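Long-range contacts in endo-1,4-beta-xylanase (Pseudoalteromonas haloplanktis, PDB 1H12), which hydrolyses internal beta-1,4-linkages of xylan, as a cold-adapted glycoside hydrolase of family 8: residues Glu367-Ser372 against Leu388-Val393; Gln22-Thr27 against Glu363-Phe368; Glu185-Arg190 against Arg226-Lys231; His204-Tyr209 against Lys231-Leu236; Phe102-Gln107 against Gly120-Lys125. All blocks are in the same frame, centred on the assembly; numbering follows the deposited sequence. Where two conformers were deposited one is given.

Overall arrangement
The chain folds as the helical barrel of family 8 glycoside hydrolases. From the N terminus, contact 2 opens first, at residues 22-27, and closes only at helix 358-369. Contacts 3, 4 and 5 all lie within this long loop. Contact 5 closes a short loop between helix 93-107 and strand 123-128 of the five-stranded sheet. Contacts 3 and 4 cross: strand 188-189 and helix 206-215 open them in turn, and both close on helix 219-243, sharing Lys231. They touch, with centres about 7 Å apart. Contact 1 opens where contact 2 ends, sharing Glu367 and Phe368, and closes a loop of 15 residues on helix 379-392.

Contact 1 of 5, residues Glu367-Ser372 against Leu388-Val393; sequences EFWSLS and LAMLHV
Met390 puts its sulfur beside two aromatic rings, Phe368 and Trp369. SD lies 3.8 Å from CZ of Phe368 and 3.8 Å from CZ3 of Trp369. In both Met-aromatic contacts the sulfur approaches obliquely, 66° off the normal of the Phe368 ring and 54° off that of the Trp369 six-membered ring. The Met390 chain is bent at chi2 (-58°), which brings SD to the rings. The Met390 and Trp369 side chains cross at about a right angle. Two aliphatic groups complete the first shell. CB of Ala389 sits 3.8 Å from CZ of Phe368, and CG2 of Val393 lies 4.0 Å from CE2 of the same ring. CG2 also comes within 4.2 Å of CZ3 of Trp369. Further out, Phe368 and Ala389 pack on Ala346 of helix 342-351, and Tyr386 meets the Phe368 ring. Met390 also rests on Val33 and Thr36 of helix 29-40, while Lys32 makes a cation-pi contact with Trp369. The contact joins the ends of helices 358-369 and 379-392 within the helical barrel, and the Phe368 side chain lies about 12 Å from bound xylose. The two segments meet through dispersion and a polarisable sulfur alone, so shape rather than bond direction sets their fit.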
# COMPACT_ATOMS: atom_id res chain seq x y z
N GLU A 367 4.83 -10.59 -17.10
CA GLU A 367 4.60 -11.57 -16.04
C GLU A 367 3.39 -11.18 -15.21
O GLU A 367 2.71 -12.07 -14.67
CB GLU A 367 5.81 -11.77 -15.16
CG GLU A 367 6.88 -12.50 -15.92
CD GLU A 367 8.10 -12.80 -15.12
OE1 GLU A 367 7.97 -12.72 -13.86
OE2 GLU A 367 9.17 -13.18 -15.77
N PHE A 368 3.15 -9.90 -15.04
CA PHE A 368 1.94 -9.42 -14.33
C PHE A 368 0.69 -9.50 -15.20
O PHE A 368 -0.34 -9.99 -14.78
CB PHE A 368 2.16 -7.99 -13.85
CG PHE A 368 0.92 -7.29 -13.40
CD1 PHE A 368 0.26 -7.63 -12.22
CD2 PHE A 368 0.37 -6.30 -14.15
CE1 PHE A 368 -0.88 -7.04 -11.79
CE2 PHE A 368 -0.81 -5.69 -13.74
CZ PHE A 368 -1.42 -6.05 -12.56
N TRP A 369 0.78 -9.02 -16.42
CA TRP A 369 -0.37 -8.89 -17.28
C TRP A 369 -0.91 -10.25 -17.74
O TRP A 369 -2.12 -10.36 -18.03
CB TRP A 369 -0.03 -8.03 -18.50
CG TRP A 369 -1.22 -7.47 -19.25
CD1 TRP A 369 -1.72 -7.89 -20.42
CD2 TRP A 369 -2.07 -6.43 -18.80
NE1 TRP A 369 -2.81 -7.15 -20.76
CE2 TRP A 369 -3.06 -6.25 -19.77
CE3 TRP A 369 -2.10 -5.63 -17.65
CZ2 TRP A 369 -4.00 -5.28 -19.70
CZ3 TRP A 369 -3.04 -4.66 -17.56
CH2 TRP A 369 -4.02 -4.50 -18.56
N SER A 370 -0.08 -11.27 -17.74
CA SER A 370 -0.52 -12.59 -18.12
C SER A 370 -1.20 -13.34 -17.02
O SER A 370 -1.81 -14.38 -17.26
CB SER A 370 0.66 -13.40 -18.63
OG SER A 370 1.52 -13.72 -17.55
N LEU A 371 -1.18 -12.82 -15.79
CA LEU A 371 -1.79 -13.53 -14.68
C LEU A 371 -3.30 -13.51 -14.75
O LEU A 371 -3.89 -12.55 -15.20
CB LEU A 371 -1.46 -12.80 -13.37
CG LEU A 371 0.04 -12.81 -12.98
CD1 LEU A 371 0.22 -11.86 -11.81
CD2 LEU A 371 0.51 -14.22 -12.64
N SER A 372 -3.90 -14.58 -14.23
CA SER A 372 -5.32 -14.44 -13.89
C SER A 372 -5.43 -13.77 -12.51
O SER A 372 -4.56 -13.86 -11.63
CB SER A 372 -5.88 -15.88 -13.75
OG SER A 372 -5.86 -16.63 -14.95
N LEU A 388 -4.67 -2.90 -6.75
CA LEU A 388 -3.96 -1.62 -6.77
C LEU A 388 -3.08 -1.48 -8.01
O LEU A 388 -3.07 -0.42 -8.64
CB LEU A 388 -3.12 -1.46 -5.49
CG LEU A 388 -3.90 -1.29 -4.21
CD1 LEU A 388 -2.92 -1.31 -3.04
CD2 LEU A 388 -4.69 -0.02 -4.19
N ALA A 389 -2.37 -2.54 -8.35
CA ALA A 389 -1.48 -2.47 -9.50
C ALA A 389 -2.27 -2.24 -10.81
O ALA A 389 -1.83 -1.51 -11.68
CB ALA A 389 -0.68 -3.74 -9.61
N MET A 390 -3.43 -2.90 -10.94
CA MET A 390 -4.25 -2.69 -12.10
C MET A 390 -4.59 -1.23 -12.29
O MET A 390 -4.62 -0.73 -13.43
CB MET A 390 -5.51 -3.56 -12.08
CG MET A 390 -5.32 -4.99 -12.54
SD MET A 390 -4.67 -5.14 -14.21
CE MET A 390 -5.65 -4.31 -14.86
N LEU A 391 -4.88 -0.51 -11.20
CA LEU A 391 -5.12 0.90 -11.25
C LEU A 391 -3.85 1.68 -11.66
O LEU A 391 -3.90 2.58 -12.53
CB LEU A 391 -5.67 1.42 -9.92
CG LEU A 391 -6.95 0.76 -9.50
CD1 LEU A 391 -7.23 1.10 -8.04
CD2 LEU A 391 -8.12 1.21 -10.37
N HIS A 392 -2.73 1.36 -11.03
CA HIS A 392 -1.51 2.05 -11.29
C HIS A 392 -0.99 1.93 -12.70
O HIS A 392 -0.33 2.85 -13.17
CB HIS A 392 -0.41 1.57 -10.34
CG HIS A 392 -0.46 2.17 -8.98
ND1 HIS A 392 -0.26 3.51 -8.78
CD2 HIS A 392 -0.67 1.58 -7.77
CE1 HIS A 392 -0.36 3.72 -7.46
NE2 HIS A 392 -0.60 2.58 -6.82
N VAL A 393 -1.22 0.79 -13.33
CA VAL A 393 -0.64 0.54 -14.67
C VAL A 393 -1.57 0.89 -15.80
O VAL A 393 -1.22 0.72 -16.97
CB VAL A 393 -0.14 -0.92 -14.83
CG1 VAL A 393 0.83 -1.29 -13.74
CG2 VAL A 393 -1.26 -1.92 -14.97

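Contact 2 of 5, residues Gln22-Thr27 against Glu363-Phe368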
# COMPACT_ATOMS: atom_id res chain seq x y z
N GLN A 22 -0.80 0.58 -21.87
CA GLN A 22 -0.88 1.07 -23.26
C GLN A 22 0.51 1.20 -23.84
O GLN A 22 0.74 0.83 -25.01
CB GLN A 22 -1.61 2.40 -23.29
CG GLN A 22 -1.86 2.95 -24.65
CD GLN A 22 -2.69 4.24 -24.51
OE1 GLN A 22 -2.25 5.24 -23.95
NE2 GLN A 22 -3.94 4.16 -24.91
N GLU A 23 1.46 1.74 -23.09
CA GLU A 23 2.84 1.78 -23.54
C GLU A 23 3.34 0.41 -23.93
O GLU A 23 4.11 0.26 -24.92
CB GLU A 23 3.77 2.37 -22.45
CG GLU A 23 3.48 3.81 -22.10
CD GLU A 23 4.39 4.37 -21.03
OE1 GLU A 23 5.46 3.77 -20.76
OE2 GLU A 23 4.03 5.46 -20.46
N MET A 24 2.91 -0.62 -23.22
CA MET A 24 3.36 -1.97 -23.42
C MET A 24 2.53 -2.67 -24.51
O MET A 24 2.68 -3.85 -24.70
CB MET A 24 3.26 -2.76 -22.09
CG MET A 24 4.20 -2.21 -21.03
SD MET A 24 5.94 -2.13 -21.54
CE MET A 24 6.34 -3.69 -21.63
N GLY A 25 1.67 -1.95 -25.17
CA GLY A 25 0.94 -2.49 -26.34
C GLY A 25 -0.26 -3.32 -26.04
O GLY A 25 -0.77 -4.06 -26.92
N LYS A 26 -0.78 -3.23 -24.80
CA LYS A 26 -1.90 -4.03 -24.44
C LYS A 26 -3.21 -3.42 -24.91
O LYS A 26 -3.32 -2.21 -25.13
CB LYS A 26 -1.95 -4.24 -22.89
CG LYS A 26 -0.71 -4.87 -22.39
CD LYS A 26 -0.20 -6.08 -23.19
CE LYS A 26 1.07 -6.67 -22.60
NZ LYS A 26 1.65 -7.78 -23.50
N THR A 27 -4.20 -4.25 -25.05
CA THR A 27 -5.52 -3.81 -25.47
C THR A 27 -6.57 -4.18 -24.42
O THR A 27 -6.31 -4.99 -23.51
CB THR A 27 -5.91 -4.50 -26.87
OG1 THR A 27 -5.86 -5.92 -26.68
CG2 THR A 27 -4.88 -4.29 -27.83
N GLU A 363 9.66 -7.89 -19.42
CA GLU A 363 9.53 -9.11 -18.68
C GLU A 363 8.63 -8.95 -17.45
O GLU A 363 7.71 -9.75 -17.28
CB GLU A 363 10.88 -9.56 -18.17
N PHE A 364 8.90 -7.98 -16.59
CA PHE A 364 8.12 -7.82 -15.36
C PHE A 364 6.68 -7.43 -15.71
O PHE A 364 5.74 -7.91 -15.09
CB PHE A 364 8.73 -6.85 -14.39
CG PHE A 364 9.93 -7.41 -13.63
CD1 PHE A 364 9.71 -8.08 -12.44
CD2 PHE A 364 11.21 -7.30 -14.11
CE1 PHE A 364 10.77 -8.64 -11.75
CE2 PHE A 364 12.29 -7.87 -13.42
CZ PHE A 364 12.03 -8.55 -12.25
N PHE A 365 6.48 -6.60 -16.73
CA PHE A 365 5.13 -6.22 -17.02
C PHE A 365 4.32 -7.41 -17.56
O PHE A 365 3.17 -7.65 -17.15
CB PHE A 365 5.04 -5.07 -18.01
CG PHE A 365 3.63 -4.59 -18.14
CD1 PHE A 365 3.11 -3.72 -17.20
CD2 PHE A 365 2.77 -5.07 -19.11
CE1 PHE A 365 1.79 -3.35 -17.24
CE2 PHE A 365 1.43 -4.67 -19.14
CZ PHE A 365 0.97 -3.82 -18.20
N ASN A 366 4.92 -8.16 -18.49
CA ASN A 366 4.21 -9.30 -19.06
C ASN A 366 3.94 -10.39 -18.06
O ASN A 366 2.90 -11.05 -18.10
CB ASN A 366 4.88 -9.75 -20.36
CG ASN A 366 4.54 -8.74 -21.47
OD1 ASN A 366 3.41 -8.58 -21.75
ND2 ASN A 366 5.48 -8.02 -21.96
N GLU A 367 4.83 -10.59 -17.10
CA GLU A 367 4.60 -11.57 -16.04
C GLU A 367 3.39 -11.18 -15.21
O GLU A 367 2.71 -12.07 -14.67
CB GLU A 367 5.81 -11.77 -15.16
CG GLU A 367 6.88 -12.50 -15.92
CD GLU A 367 8.10 -12.80 -15.12
OE1 GLU A 367 7.97 -12.72 -13.86
OE2 GLU A 367 9.17 -13.18 -15.77
N PHE A 368 3.15 -9.90 -15.04
CA PHE A 368 1.94 -9.42 -14.33
C PHE A 368 0.69 -9.50 -15.20
O PHE A 368 -0.34 -9.99 -14.78
CB PHE A 368 2.16 -7.99 -13.85
CG PHE A 368 0.92 -7.29 -13.40
CD1 PHE A 368 0.26 -7.63 -12.22
CD2 PHE A 368 0.37 -6.30 -14.15
CE1 PHE A 368 -0.88 -7.04 -11.79
CE2 PHE A 368 -0.81 -5.69 -13.74
CZ PHE A 368 -1.42 -6.05 -12.56
O HOH W 1 4.46 -5.99 -23.92
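Met24 and Lys26 lie on the Schellman motif that ends helix 20-23, and they pack against Phe365 and Asn366 of helix 358-369. CG of Met24 stands over one face of the Phe365 ring, offset toward the rim, and makes a CH-pi contact 4.0 Å from the ring centroid. CG of Met24 is anti to its carbonyl carbon (chi1 -65°), and the chain then bends so that SD also comes near the ring, obliquely, as a Met-aromatic contact. Lys26 comes to the edge instead, with CG 3.9 Å from CE2 of Phe365. The motif sets up this face-and-edge approach. Gly25, with positive phi, is its C-prime residue and turns the chain out of the helix; CB of Met24 and CB of Lys26 both point toward helix 358-369. Beyond the ring, NZ of Lys26 donates to OD1 of Asn366 at 2.6 Å, in the carbonyl plane at a C=O...N angle of 148°. A water takes an N-H from ND2 of Asn366 at 3.0 Å and donates to the backbone O of Met24 at 2.9 Å. ND2 also bonds Asn362 O, so both ends of the amide are held. Around Phe365 pack Leu20, Ala21, Leu352 and Val393.

Contact 3 of 5, residues Glu185-Arg190 against Arg226-Lys231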
# COMPACT_ATOMS: atom_id res chain seq x y z
N GLU A 185 7.12 9.80 14.43
CA GLU A 185 8.27 10.19 15.26
C GLU A 185 9.16 11.06 14.40
O GLU A 185 9.68 10.64 13.39
CB GLU A 185 9.08 9.03 15.78
CG GLU A 185 10.15 9.51 16.77
CD GLU A 185 11.05 8.48 17.31
OE1 GLU A 185 11.00 7.31 17.01
OE2 GLU A 185 11.93 8.86 18.13
N ASN A 186 9.38 12.30 14.83
CA ASN A 186 10.26 13.19 14.06
C ASN A 186 9.86 13.24 12.58
O ASN A 186 10.72 13.20 11.71
CB ASN A 186 11.78 12.75 14.19
CG ASN A 186 12.31 12.64 15.67
OD1 ASN A 186 11.80 13.35 16.57
ND2 ASN A 186 13.28 11.65 15.92
N GLN A 187 8.54 13.26 12.29
CA GLN A 187 8.04 13.39 10.92
C GLN A 187 8.33 12.17 10.05
O GLN A 187 8.24 12.29 8.86
CB GLN A 187 8.51 14.69 10.28
CG GLN A 187 7.92 15.93 10.96
CD GLN A 187 8.40 17.22 10.41
OE1 GLN A 187 9.61 17.35 10.22
NE2 GLN A 187 7.53 18.09 9.96
N ILE A 188 8.58 11.03 10.67
CA ILE A 188 8.72 9.75 9.99
C ILE A 188 7.66 8.81 10.55
O ILE A 188 7.52 8.62 11.77
CB ILE A 188 10.11 9.15 10.18
CG1 ILE A 188 11.14 10.05 9.43
CG2 ILE A 188 10.16 7.76 9.60
CD1 ILE A 188 12.51 9.70 9.65
N ILE A 189 6.92 8.16 9.64
CA ILE A 189 5.87 7.23 10.05
C ILE A 189 6.43 6.13 10.93
O ILE A 189 7.45 5.52 10.64
CB ILE A 189 5.14 6.70 8.79
CG1 ILE A 189 3.84 6.00 9.15
CG2 ILE A 189 6.02 5.85 7.92
CD1 ILE A 189 2.71 6.90 9.59
N ARG A 190 5.72 5.87 12.02
CA ARG A 190 6.09 4.82 12.94
C ARG A 190 5.65 3.44 12.43
O ARG A 190 4.62 3.28 11.82
CB ARG A 190 5.40 5.06 14.28
CG ARG A 190 6.01 6.18 15.10
CD ARG A 190 5.22 6.42 16.37
NE ARG A 190 5.87 7.32 17.31
CZ ARG A 190 6.84 6.99 18.14
NH1 ARG A 190 7.27 5.75 18.23
NH2 ARG A 190 7.42 7.91 18.89
N ARG A 226 4.60 18.75 3.86
CA ARG A 226 5.66 18.87 2.88
C ARG A 226 6.98 18.38 3.46
O ARG A 226 7.77 17.74 2.77
CB ARG A 226 5.81 20.34 2.49
N GLN A 227 7.24 18.67 4.74
CA GLN A 227 8.44 18.23 5.40
C GLN A 227 8.42 16.70 5.56
O GLN A 227 9.47 16.05 5.40
CB GLN A 227 8.55 18.89 6.75
CG GLN A 227 8.87 20.39 6.62
CD GLN A 227 8.40 21.20 7.81
OE1 GLN A 227 8.17 20.67 8.89
NE2 GLN A 227 8.29 22.51 7.60
N VAL A 228 7.27 16.12 5.88
CA VAL A 228 7.16 14.65 5.94
C VAL A 228 7.53 14.07 4.58
O VAL A 228 8.23 13.07 4.49
CB VAL A 228 5.74 14.24 6.39
CG1 VAL A 228 5.57 12.74 6.31
CG2 VAL A 228 5.48 14.67 7.84
N ALA A 229 7.03 14.68 3.49
CA ALA A 229 7.36 14.19 2.16
C ALA A 229 8.87 14.18 1.90
O ALA A 229 9.42 13.18 1.43
CB ALA A 229 6.64 15.00 1.10
N THR A 230 9.54 15.28 2.21
CA THR A 230 10.96 15.36 1.99
C THR A 230 11.70 14.37 2.84
O THR A 230 12.64 13.69 2.38
CB THR A 230 11.42 16.81 2.29
OG1 THR A 230 10.78 17.68 1.40
CG2 THR A 230 12.96 16.94 2.15
N LYS A 231 11.32 14.22 4.10
CA LYS A 231 12.00 13.31 5.00
C LYS A 231 11.74 11.86 4.57
O LYS A 231 12.60 11.01 4.82
CB LYS A 231 11.53 13.53 6.44
CG LYS A 231 12.21 14.74 7.09
CD LYS A 231 11.85 14.86 8.54
CE LYS A 231 12.58 15.92 9.29
NZ LYS A 231 12.02 16.12 10.71
O HOH W 2 8.67 11.03 6.48
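A type I' turn from Glu185 to Ile188 brings CA of Gln187 within 5.2 Å of CA of Val228 on helix 219-243. The Gln187 chain, extended beyond CG, leads toward the helix's N-terminal side, to Gln227, and its amide is used at both ends. OE1 accepts from NZ of Lys231 at 2.7 Å, on a lone pair. NE2 donates to OE1 of Gln227 at 2.9 Å, fairly straight (N-H...O 162°), with the acceptor in the Gln187 amide plane; the amide planes stand 70° apart. NZ of Lys231 also reaches Asn186 O, a weak bond of 3.3 Å. Nearer the backbone, CG2 of Val228 packs on CB of Gln187 at 3.9 Å. A water donates to Gln187 O and to Val228 O, joining the backbones. A leucine in place of Gln187 would probably cost NZ of Lys231 its stronger acceptor here and deprive OE1 of Gln227 of its N-H. The lysine charge is met by neutral oxygens and probably polarises the Gln187 amide, making its N-H a stronger donor.

Contact 4 of 5, residues His204-Tyr209 against Lys231-Leu236; sequences HIPAFY and KSRTLL
His204 meets helix 219-243 with both an edge and a face of its ring. At the edge, ND1 shares a hydrogen bond of 2.8 Å with OG of Ser232, whose OG is anti to the backbone N (chi1 -179°). CD1 of Leu235 sits over the ring centre, a CH-pi contact 3.7 Å from the centroid. NE2 bonds OG1 of Thr199. An alanine here would probably leave OG of Ser232 and OG1 of Thr199 without these partners and open a gap beside Leu235. Pro206 follows: its CG lies 3.4 Å from OG of Ser232, and its CB stands over one face of the Arg233 guanidinium, offset toward the rim, 3.6 Å from CZ. Salt bridges from NH2 of Arg233 to Asp210 and Asp292 hold it. Tyr209 turns its ring edge to Ser232, with CE2 3.5 Å from OG, while its OH bonds Glu147. The start of helix 206-215 is packed on helix 219-243, with strand 188-189 against His204 and Tyr209, and helix 283-296 against Pro206 and Ala207.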
# COMPACT_ATOMS: atom_id res chain seq x y z
N HIS A 204 6.24 4.17 3.60
CA HIS A 204 6.67 5.46 3.03
C HIS A 204 6.12 5.64 1.63
O HIS A 204 6.57 4.99 0.68
CB HIS A 204 8.17 5.51 3.04
CG HIS A 204 8.73 5.74 4.39
ND1 HIS A 204 9.12 6.99 4.77
CD2 HIS A 204 8.85 4.93 5.47
CE1 HIS A 204 9.49 6.92 6.04
NE2 HIS A 204 9.33 5.67 6.50
N ILE A 205 5.17 6.58 1.50
CA ILE A 205 4.57 6.90 0.19
C ILE A 205 4.70 8.39 0.05
O ILE A 205 3.77 9.15 0.38
CB ILE A 205 3.15 6.39 0.06
CG1 ILE A 205 3.07 4.93 0.53
CG2 ILE A 205 2.69 6.56 -1.37
CD1 ILE A 205 1.75 4.41 0.67
N PRO A 206 5.84 8.90 -0.43
CA PRO A 206 6.10 10.33 -0.29
C PRO A 206 5.05 11.22 -0.97
O PRO A 206 4.64 12.22 -0.41
CB PRO A 206 7.50 10.51 -0.87
CG PRO A 206 8.16 9.18 -0.58
CD PRO A 206 7.06 8.15 -0.81
N ALA A 207 4.56 10.81 -2.14
CA ALA A 207 3.58 11.58 -2.86
C ALA A 207 2.31 11.75 -2.07
O ALA A 207 1.62 12.77 -2.24
CB ALA A 207 3.30 10.96 -4.21
N PHE A 208 1.92 10.76 -1.27
CA PHE A 208 0.73 10.95 -0.43
C PHE A 208 0.90 12.17 0.48
O PHE A 208 -0.04 12.90 0.70
CB PHE A 208 0.42 9.72 0.44
CG PHE A 208 -0.22 8.55 -0.26
CD1 PHE A 208 -0.40 8.50 -1.62
CD2 PHE A 208 -0.68 7.49 0.52
CE1 PHE A 208 -1.00 7.38 -2.21
CE2 PHE A 208 -1.24 6.39 -0.06
CZ PHE A 208 -1.40 6.32 -1.43
N TYR A 209 2.09 12.34 1.04
CA TYR A 209 2.31 13.44 1.98
C TYR A 209 2.22 14.78 1.24
O TYR A 209 1.70 15.76 1.80
CB TYR A 209 3.63 13.29 2.70
CG TYR A 209 3.86 11.91 3.28
CD1 TYR A 209 2.94 11.26 4.07
CD2 TYR A 209 5.05 11.25 3.00
CE1 TYR A 209 3.20 10.01 4.57
CE2 TYR A 209 5.30 9.98 3.50
CZ TYR A 209 4.39 9.36 4.28
OH TYR A 209 4.70 8.08 4.70
N LYS A 231 11.32 14.22 4.10
CA LYS A 231 12.00 13.31 5.00
C LYS A 231 11.74 11.86 4.57
O LYS A 231 12.60 11.01 4.82
CB LYS A 231 11.53 13.53 6.44
CG LYS A 231 12.21 14.74 7.09
CD LYS A 231 11.85 14.86 8.54
CE LYS A 231 12.58 15.92 9.29
NZ LYS A 231 12.02 16.12 10.71
N SER A 232 10.60 11.59 3.95
CA SER A 232 10.29 10.25 3.50
C SER A 232 11.17 9.87 2.30
O SER A 232 11.70 8.75 2.24
CB SER A 232 8.82 10.14 3.19
OG SER A 232 8.49 8.82 2.77
N ARG A 233 11.30 10.79 1.37
CA ARG A 233 12.22 10.55 0.26
C ARG A 233 13.65 10.35 0.79
O ARG A 233 14.38 9.50 0.27
CB ARG A 233 12.13 11.63 -0.80
CG ARG A 233 10.76 11.72 -1.45
CD ARG A 233 10.71 12.54 -2.71
NE ARG A 233 9.38 12.54 -3.24
CZ ARG A 233 8.42 13.39 -2.91
NH1 ARG A 233 8.65 14.49 -2.19
NH2 ARG A 233 7.19 13.16 -3.33
N THR A 234 14.06 11.13 1.78
CA THR A 234 15.38 10.97 2.35
C THR A 234 15.54 9.60 2.99
O THR A 234 16.56 8.93 2.81
CB THR A 234 15.68 12.11 3.30
OG1 THR A 234 15.70 13.31 2.57
CG2 THR A 234 17.07 11.88 4.00
N LEU A 235 14.53 9.17 3.74
CA LEU A 235 14.58 7.85 4.37
C LEU A 235 14.72 6.76 3.30
O LEU A 235 15.54 5.85 3.45
CB LEU A 235 13.32 7.66 5.25
CG LEU A 235 13.12 6.33 5.96
CD1 LEU A 235 12.65 5.20 5.10
CD2 LEU A 235 14.32 5.92 6.74
N LEU A 236 13.89 6.83 2.28
CA LEU A 236 13.96 5.83 1.23
C LEU A 236 15.29 5.86 0.49
O LEU A 236 15.88 4.82 0.22
CB LEU A 236 12.79 5.94 0.25
CG LEU A 236 11.43 5.51 0.83
CD1 LEU A 236 10.35 5.82 -0.17
CD2 LEU A 236 11.45 4.02 1.23

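Contact 5 of 5, residues Phe102-Gln107 against Gly120-Lys125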
# COMPACT_ATOMS: atom_id res chain seq x y z
N PHE A 102 -17.65 0.50 8.10
CA PHE A 102 -17.10 -0.57 8.93
C PHE A 102 -15.88 -0.12 9.69
O PHE A 102 -15.71 -0.40 10.89
CB PHE A 102 -16.74 -1.75 8.02
CG PHE A 102 -16.23 -2.96 8.76
CD1 PHE A 102 -14.89 -3.07 9.16
CD2 PHE A 102 -17.10 -3.99 9.06
CE1 PHE A 102 -14.48 -4.16 9.86
CE2 PHE A 102 -16.64 -5.10 9.77
CZ PHE A 102 -15.35 -5.16 10.17
N ALA A 103 -14.98 0.55 9.02
CA ALA A 103 -13.72 0.97 9.65
C ALA A 103 -14.02 1.91 10.82
O ALA A 103 -13.48 1.73 11.92
CB ALA A 103 -12.82 1.67 8.63
N LYS A 104 -14.83 2.93 10.57
CA LYS A 104 -15.09 3.91 11.57
C LYS A 104 -15.82 3.33 12.78
O LYS A 104 -15.56 3.72 13.92
CB LYS A 104 -15.80 5.12 10.93
CG LYS A 104 -15.93 6.33 11.72
CD LYS A 104 -16.56 7.51 10.83
CE LYS A 104 -16.68 8.72 11.65
NZ LYS A 104 -17.36 9.71 10.85
N ALA A 105 -16.71 2.37 12.54
CA ALA A 105 -17.49 1.78 13.62
C ALA A 105 -16.69 0.74 14.40
O ALA A 105 -16.83 0.67 15.62
CB ALA A 105 -18.74 1.10 13.08
N TYR A 106 -15.95 -0.10 13.70
CA TYR A 106 -15.43 -1.32 14.29
C TYR A 106 -13.91 -1.38 14.40
O TYR A 106 -13.39 -2.04 15.31
CB TYR A 106 -15.96 -2.53 13.52
CG TYR A 106 -17.44 -2.60 13.40
CD1 TYR A 106 -18.25 -2.60 14.52
CD2 TYR A 106 -18.08 -2.64 12.18
CE1 TYR A 106 -19.63 -2.66 14.42
CE2 TYR A 106 -19.44 -2.68 12.07
CZ TYR A 106 -20.22 -2.67 13.20
OH TYR A 106 -21.60 -2.73 13.07
N GLN A 107 -13.17 -0.75 13.49
CA GLN A 107 -11.72 -0.72 13.59
C GLN A 107 -11.21 0.38 14.48
O GLN A 107 -10.20 0.21 15.18
CB GLN A 107 -11.07 -0.68 12.19
CG GLN A 107 -11.28 -1.95 11.42
CD GLN A 107 -10.85 -1.87 9.95
OE1 GLN A 107 -11.13 -0.88 9.27
NE2 GLN A 107 -10.23 -2.94 9.46
N GLY A 120 -8.10 6.80 18.95
CA GLY A 120 -8.37 7.14 17.58
C GLY A 120 -7.58 6.45 16.51
O GLY A 120 -7.79 6.72 15.34
N VAL A 121 -6.64 5.56 16.88
CA VAL A 121 -5.96 4.75 15.87
C VAL A 121 -6.82 3.53 15.54
O VAL A 121 -7.76 3.22 16.28
CB VAL A 121 -4.52 4.35 16.27
CG1 VAL A 121 -3.76 5.59 16.81
CG2 VAL A 121 -4.44 3.21 17.24
N TYR A 122 -6.49 2.86 14.46
CA TYR A 122 -7.33 1.79 13.93
C TYR A 122 -6.70 0.44 14.20
O TYR A 122 -5.58 0.14 13.75
CB TYR A 122 -7.58 2.07 12.42
CG TYR A 122 -8.58 3.19 12.21
CD1 TYR A 122 -8.32 4.47 12.60
CD2 TYR A 122 -9.84 2.91 11.72
CE1 TYR A 122 -9.30 5.45 12.53
CE2 TYR A 122 -10.81 3.86 11.61
CZ TYR A 122 -10.57 5.15 12.05
OH TYR A 122 -11.58 6.07 12.03
N ALA A 123 -7.42 -0.37 14.95
CA ALA A 123 -6.97 -1.71 15.36
C ALA A 123 -6.69 -2.56 14.13
O ALA A 123 -7.56 -2.76 13.29
CB ALA A 123 -8.08 -2.34 16.17
N TRP A 124 -5.47 -3.09 14.05
CA TRP A 124 -5.03 -3.71 12.82
C TRP A 124 -5.67 -5.03 12.51
O TRP A 124 -5.72 -5.42 11.36
CB TRP A 124 -3.52 -3.80 12.72
CG TRP A 124 -2.89 -4.98 13.38
CD1 TRP A 124 -2.51 -5.12 14.68
CD2 TRP A 124 -2.53 -6.22 12.74
NE1 TRP A 124 -1.91 -6.34 14.86
CE2 TRP A 124 -1.90 -7.02 13.67
CE3 TRP A 124 -2.65 -6.70 11.44
CZ2 TRP A 124 -1.37 -8.28 13.36
CZ3 TRP A 124 -2.16 -7.91 11.12
CH2 TRP A 124 -1.51 -8.70 12.07
N LYS A 125 -6.11 -5.74 13.56
CA LYS A 125 -6.65 -7.09 13.39
C LYS A 125 -7.94 -7.29 14.16
O LYS A 125 -7.95 -7.21 15.41
CB LYS A 125 -5.65 -8.15 13.82
CG LYS A 125 -6.05 -9.54 13.47
CD LYS A 125 -5.13 -10.63 14.05
CE LYS A 125 -3.91 -10.73 13.31
NZ LYS A 125 -3.16 -11.99 13.96
O HOH W 3 -8.78 -4.44 11.38
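Tyr122 lays its ring beside the last turns of helix 93-107, which widens to a pi-type turn at residues 103-107. The residues facing it lead into strand 123-128 of the five-stranded antiparallel sheet. The ring meets the helix through CE2 and CD2: CE2 is 3.4 Å from the backbone O of Ala103, and CD2 is 3.8 Å from CB of Gln107. CG of Tyr122 is anti to its carbonyl carbon (chi1 -75°). The ring reaches across the helix, and OH lies 4.1 Å from CA of Lys104. The ammonium of Lys104 pairs with Asp171. Phe149 meets the Tyr122 ring, and Thr77 and Met175 pack on it as well. Beyond CB, the Gln107 chain leads away from the tyrosine ring. Its extended chain carries NE2 to a water, 2.8 Å away, which donates to O of Ala123. The backbones join directly. CA of Tyr122 makes a C-H...O contact with O of Gln107. That oxygen also accepts from N of Ala123 at 2.8 Å, the donor tilted 33° from the carbonyl plane.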